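Xaa-Pro dipeptidase (Pyrococcus horikoshii, PDB 1WY2) probably splits dipeptides that carry proline at the C-terminal position, as a homodimeric metallopeptidase that uses two cobalt ions in each subunit. Local coordinates at residues E152-G157 / R226-G231; D182-S187 / L193-A198. One frame throughout, in Å; residues are numbered along the deposited sequence.

Interaction 1: residues E152-G157 / R226-G231; sequences EEITEG and RTIVVG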
loop_
_atom_site.group_PDB
_atom_site.type_symbol
_atom_site.label_atom_id
_atom_site.label_comp_id
_atom_site.label_asym_id
_atom_site.label_seq_id
_atom_site.Cartn_x
_atom_site.Cartn_y
_atom_site.Cartn_z
ATOM N N GLU A 152 -21.774 3.149 17.454
ATOM C CA GLU A 152 -21.958 3.871 18.707
ATOM C C GLU A 152 -21.399 5.292 18.627
ATOM O O GLU A 152 -21.919 6.211 19.262
ATOM C CB GLU A 152 -21.270 3.108 19.843
ATOM C CG GLU A 152 -21.677 3.542 21.242
ATOM C CD GLU A 152 -23.148 3.298 21.520
ATOM O OE1 GLU A 152 -23.648 2.208 21.164
ATOM O OE2 GLU A 152 -23.803 4.190 22.100
ATOM N N GLU A 153 -20.345 5.468 17.835
ATOM C CA GLU A 153 -19.696 6.766 17.684
ATOM C C GLU A 153 -20.387 7.686 16.685
ATOM O O GLU A 153 -20.266 8.909 16.768
ATOM C CB GLU A 153 -18.243 6.570 17.256
ATOM C CG GLU A 153 -17.455 7.860 17.113
ATOM C CD GLU A 153 -17.350 8.625 18.417
ATOM O OE1 GLU A 153 -16.928 8.021 19.424
ATOM O OE2 GLU A 153 -17.685 9.830 18.432
ATOM N N ILE A 154 -21.109 7.097 15.741
ATOM C CA ILE A 154 -21.794 7.878 14.724
ATOM C C ILE A 154 -23.051 8.570 15.242
ATOM O O ILE A 154 -23.992 7.925 15.708
ATOM C CB ILE A 154 -22.148 6.991 13.512
ATOM C CG1 ILE A 154 -20.862 6.628 12.762
ATOM C CG2 ILE A 154 -23.131 7.710 12.597
ATOM C CD1 ILE A 154 -21.042 5.575 11.693
ATOM N N THR A 155 -23.041 9.895 15.162
ATOM C CA THR A 155 -24.161 10.726 15.587
ATOM C C THR A 155 -24.094 12.015 14.778
ATOM O O THR A 155 -23.046 12.351 14.225
ATOM C CB THR A 155 -24.076 11.087 17.089
ATOM O OG1 THR A 155 -22.834 11.749 17.351
ATOM C CG2 THR A 155 -24.176 9.838 17.951
ATOM N N GLU A 156 -25.207 12.734 14.700
ATOM C CA GLU A 156 -25.228 13.980 13.949
ATOM C C GLU A 156 -24.140 14.911 14.474
ATOM O O GLU A 156 -23.953 15.038 15.685
ATOM C CB GLU A 156 -26.605 14.642 14.069
ATOM C CG GLU A 156 -27.023 14.961 15.494
ATOM C CD GLU A 156 -28.529 15.077 15.643
ATOM O OE1 GLU A 156 -29.221 14.056 15.447
ATOM O OE2 GLU A 156 -29.022 16.182 15.952
ATOM N N GLY A 157 -23.412 15.542 13.557
ATOM C CA GLY A 157 -22.355 16.461 13.944
ATOM C C GLY A 157 -20.952 15.883 13.872
ATOM O O GLY A 157 -19.980 16.620 13.705
ATOM N N ARG A 226 -21.416 -2.476 6.947
ATOM C CA ARG A 226 -22.759 -2.393 7.507
ATOM C C ARG A 226 -23.249 -0.991 7.184
ATOM O O ARG A 226 -22.466 -0.045 7.156
ATOM C CB ARG A 226 -22.753 -2.600 9.025
ATOM C CG ARG A 226 -22.470 -4.032 9.458
ATOM C CD ARG A 226 -23.607 -4.978 9.079
ATOM N NE ARG A 226 -23.307 -6.351 9.481
ATOM C CZ ARG A 226 -22.581 -7.200 8.760
ATOM N NH1 ARG A 226 -22.083 -6.828 7.581
ATOM N NH2 ARG A 226 -22.326 -8.411 9.230
ATOM N N THR A 227 -24.540 -0.860 6.918
ATOM C CA THR A 227 -25.101 0.446 6.616
ATOM C C THR A 227 -26.158 0.738 7.666
ATOM O O THR A 227 -26.940 -0.142 8.025
ATOM C CB THR A 227 -25.752 0.475 5.216
ATOM O OG1 THR A 227 -24.749 0.243 4.217
ATOM C CG2 THR A 227 -26.412 1.829 4.954
ATOM N N ILE A 228 -26.159 1.966 8.170
ATOM C CA ILE A 228 -27.135 2.385 9.171
ATOM C C ILE A 228 -27.729 3.720 8.731
ATOM O O ILE A 228 -27.344 4.276 7.704
ATOM C CB ILE A 228 -26.485 2.581 10.573
ATOM C CG1 ILE A 228 -25.431 3.690 10.514
ATOM C CG2 ILE A 228 -25.850 1.277 11.048
ATOM C CD1 ILE A 228 -24.822 4.033 11.860
ATOM N N VAL A 229 -28.691 4.212 9.502
ATOM C CA VAL A 229 -29.305 5.503 9.228
ATOM C C VAL A 229 -29.298 6.249 10.549
ATOM O O VAL A 229 -29.614 5.675 11.592
ATOM C CB VAL A 229 -30.768 5.387 8.743
ATOM C CG1 VAL A 229 -31.384 6.779 8.641
ATOM C CG2 VAL A 229 -30.822 4.694 7.388
ATOM N N VAL A 230 -28.906 7.515 10.509
ATOM C CA VAL A 230 -28.876 8.328 11.714
ATOM C C VAL A 230 -30.286 8.871 11.894
ATOM O O VAL A 230 -30.715 9.760 11.165
ATOM C CB VAL A 230 -27.880 9.494 11.576
ATOM C CG1 VAL A 230 -27.864 10.321 12.857
ATOM C CG2 VAL A 230 -26.486 8.950 11.284
ATOM N N GLY A 231 -31.005 8.313 12.861
ATOM C CA GLY A 231 -32.371 8.732 13.100
ATOM C C GLY A 231 -33.309 7.753 12.425
ATOM O O GLY A 231 -33.003 6.564 12.330
#

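Interaction 2: residues D182-S187 / L193-A198; sequences DTIIAS and LPHGVA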
loop_
_atom_site.group_PDB
_atom_site.type_symbol
_atom_site.label_atom_id
_atom_site.label_comp_id
_atom_site.label_asym_id
_atom_site.label_seq_id
_atom_site.Cartn_x
_atom_site.Cartn_y
_atom_site.Cartn_z
ATOM N N ASP A 182 -8.058 1.552 3.748
ATOM C CA ASP A 182 -8.562 2.848 4.205
ATOM C C ASP A 182 -10.041 2.761 4.579
ATOM O O ASP A 182 -10.895 2.497 3.733
ATOM C CB ASP A 182 -8.350 3.905 3.115
ATOM C CG ASP A 182 -6.893 4.316 2.975
ATOM O OD1 ASP A 182 -6.021 3.426 2.898
ATOM O OD2 ASP A 182 -6.620 5.536 2.938
ATOM N N THR A 183 -10.334 3.001 5.853
ATOM C CA THR A 183 -11.697 2.916 6.364
ATOM C C THR A 183 -12.691 3.817 5.657
ATOM O O THR A 183 -12.454 5.014 5.472
ATOM C CB THR A 183 -11.741 3.227 7.871
ATOM O OG1 THR A 183 -10.969 2.247 8.575
ATOM C CG2 THR A 183 -13.176 3.199 8.388
ATOM N N ILE A 184 -13.815 3.221 5.276
ATOM C CA ILE A 184 -14.877 3.939 4.598
ATOM C C ILE A 184 -16.004 4.262 5.570
ATOM O O ILE A 184 -16.587 3.366 6.168
ATOM C CB ILE A 184 -15.449 3.095 3.433
ATOM C CG1 ILE A 184 -14.426 3.030 2.299
ATOM C CG2 ILE A 184 -16.774 3.685 2.943
ATOM C CD1 ILE A 184 -14.727 1.975 1.261
ATOM N N ILE A 185 -16.260 5.555 5.751
ATOM C CA ILE A 185 -17.355 6.039 6.582
ATOM C C ILE A 185 -17.966 7.054 5.624
ATOM O O ILE A 185 -17.516 8.198 5.555
ATOM C CB ILE A 185 -16.882 6.777 7.857
ATOM C CG1 ILE A 185 -16.025 5.856 8.735
ATOM C CG2 ILE A 185 -18.101 7.260 8.645
ATOM C CD1 ILE A 185 -16.760 4.646 9.281
ATOM N N ALA A 186 -18.968 6.614 4.866
ATOM C CA ALA A 186 -19.615 7.455 3.861
ATOM C C ALA A 186 -21.052 7.790 4.239
ATOM O O ALA A 186 -21.929 6.922 4.217
ATOM C CB ALA A 186 -19.577 6.744 2.509
ATOM N N SER A 187 -21.289 9.059 4.562
ATOM C CA SER A 187 -22.612 9.506 4.991
ATOM C C SER A 187 -23.340 10.391 3.985
ATOM O O SER A 187 -22.717 11.113 3.208
ATOM C CB SER A 187 -22.492 10.257 6.320
ATOM O OG SER A 187 -21.732 11.448 6.166
ATOM N N LEU A 193 -21.077 6.638 -2.989
ATOM C CA LEU A 193 -19.737 6.390 -3.515
ATOM C C LEU A 193 -19.275 5.067 -2.912
ATOM O O LEU A 193 -18.968 5.001 -1.726
ATOM C CB LEU A 193 -18.788 7.512 -3.082
ATOM C CG LEU A 193 -19.231 8.933 -3.435
ATOM C CD1 LEU A 193 -18.286 9.944 -2.802
ATOM C CD2 LEU A 193 -19.269 9.090 -4.948
ATOM N N PRO A 194 -19.216 3.996 -3.718
ATOM C CA PRO A 194 -18.785 2.700 -3.185
ATOM C C PRO A 194 -17.508 2.771 -2.349
ATOM O O PRO A 194 -17.432 2.171 -1.278
ATOM C CB PRO A 194 -18.624 1.848 -4.442
ATOM C CG PRO A 194 -19.687 2.415 -5.353
ATOM C CD PRO A 194 -19.492 3.902 -5.164
ATOM N N HIS A 195 -16.513 3.509 -2.831
ATOM C CA HIS A 195 -15.253 3.646 -2.104
ATOM C C HIS A 195 -15.085 5.025 -1.465
ATOM O O HIS A 195 -14.007 5.615 -1.518
ATOM C CB HIS A 195 -14.074 3.359 -3.038
ATOM C CG HIS A 195 -13.927 1.911 -3.390
ATOM N ND1 HIS A 195 -13.094 1.470 -4.396
ATOM C CD2 HIS A 195 -14.498 0.803 -2.861
ATOM C CE1 HIS A 195 -13.158 0.152 -4.472
ATOM N NE2 HIS A 195 -14.004 -0.277 -3.551
ATOM N N GLY A 196 -16.156 5.523 -0.849
ATOM C CA GLY A 196 -16.110 6.826 -0.209
ATOM C C GLY A 196 -15.353 6.838 1.106
ATOM O O GLY A 196 -15.953 6.876 2.179
ATOM N N VAL A 197 -14.026 6.804 1.025
ATOM C CA VAL A 197 -13.189 6.818 2.217
ATOM C C VAL A 197 -13.597 7.975 3.132
ATOM O O VAL A 197 -13.949 9.058 2.658
ATOM C CB VAL A 197 -11.699 6.944 1.831
ATOM C CG1 VAL A 197 -10.835 7.077 3.079
ATOM C CG2 VAL A 197 -11.277 5.715 1.036
ATOM N N ALA A 198 -13.565 7.736 4.440
ATOM C CA ALA A 198 -13.949 8.747 5.424
ATOM C C ALA A 198 -13.348 10.110 5.087
ATOM O O ALA A 198 -12.152 10.215 4.815
ATOM C CB ALA A 198 -13.510 8.308 6.817
#

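Interaction 1: residues E152-G157 / R226-G231
Ile-154, the first residue to leave helical geometry at the end of helix 130-153, meets Ile-228 of strand 220-229 and Val-230, just past that strand, through both of its branches. Its CG2 methyl lies 3.8 Å from CG2 of Val-230. CD1 of Ile-228 touches both arms of Ile-154, CG2 and CD1, each at 4.1 Å. A chi1 of 62° sets CG1 of Ile-228 between its own backbone N and carbonyl carbon, and the extended chain beyond carries CD1 out to the helix end. In the pita-bread fold of M24 metallopeptidases helices pack on a curved antiparallel sheet, and here the end of helix 130-153 rests on aliphatic groups of the strand and of the residue just after it. Val-163 of helix 160-173 and Val-209 and Ile-211 of strand 208-217 also touch Ile-154. Further along, Glu-156 makes its contact through its backbone, its N lying 4.0 Å from CG1 of Val-230. The valine's two methyls therefore divide their contacts, CG2 meeting the isoleucine and CG1 the chain two residues on. The carboxylate of Glu-156 turns to another partner, forming a salt bridge with Arg-205.

Interaction 2: residues D182-S187 / L193-A198
Ala-198 N donates a nearly straight hydrogen bond to Thr-183 O, 3.1 Å long and 174° at the hydrogen, in the plane of that carbonyl. The CG1 methyl of Val-197 touches the same oxygen at 3.6 Å, while both valine methyls rest against CB of Asp-182, whose carboxylate reaches Lys-178 of the second subunit. Ile-184 spreads along the returning chain: with CG2 anti to the backbone N and CG1 beside it (chi1 -71°), the CG2 methyl sits 3.4 Å from Gly-196 O, and CD1 extends to Pro-194 O at 3.7 Å and to CA of His-195, whose ND1 hydrogen-bonds Glu-60 of the second subunit. With an alanine in place of Ile-184, a gap would probably open beside Gly-196 O, Pro-194 O and His-195 CA. Gly-196 O also lies 3.6 Å from CB of Ala-186 and accepts a hydrogen bond from Arg-190. Ile-185 packs its CB 3.8 Å from CB of Ala-198, but its N, buried here, has no hydrogen-bonding partner. A type I beta turn, Leu-193 to Gly-196, runs into an inverse gamma turn centred on Gly-196, and the contact flanks the dinuclear metal site through Ile-184, whose side chain touches the zinc ligand Asp-212.

In the fold
Interactions 1 and 2 lie on the same antiparallel sheet of the pita-bread domain, at different distances from the metals. Their centres are 14 Å apart and their nearest atoms about 5 Å, without touching. Along the chain, both segments of interaction 2 fall between 152-157 and 226-231, all within the M24 metallopeptidase range. Strand 208-217 connects them: it pairs with strand 184-187 and with strand 220-229. Helix 160-173 touches residues of both contacts. Interaction 1 joins a helix end to the sheet within one subunit. Interaction 2 adjoins the second subunit at His-195, whose side chain lies about 7 Å from that of the metal ligand Glu-316, which probably brings that subunit near the edge of the active site.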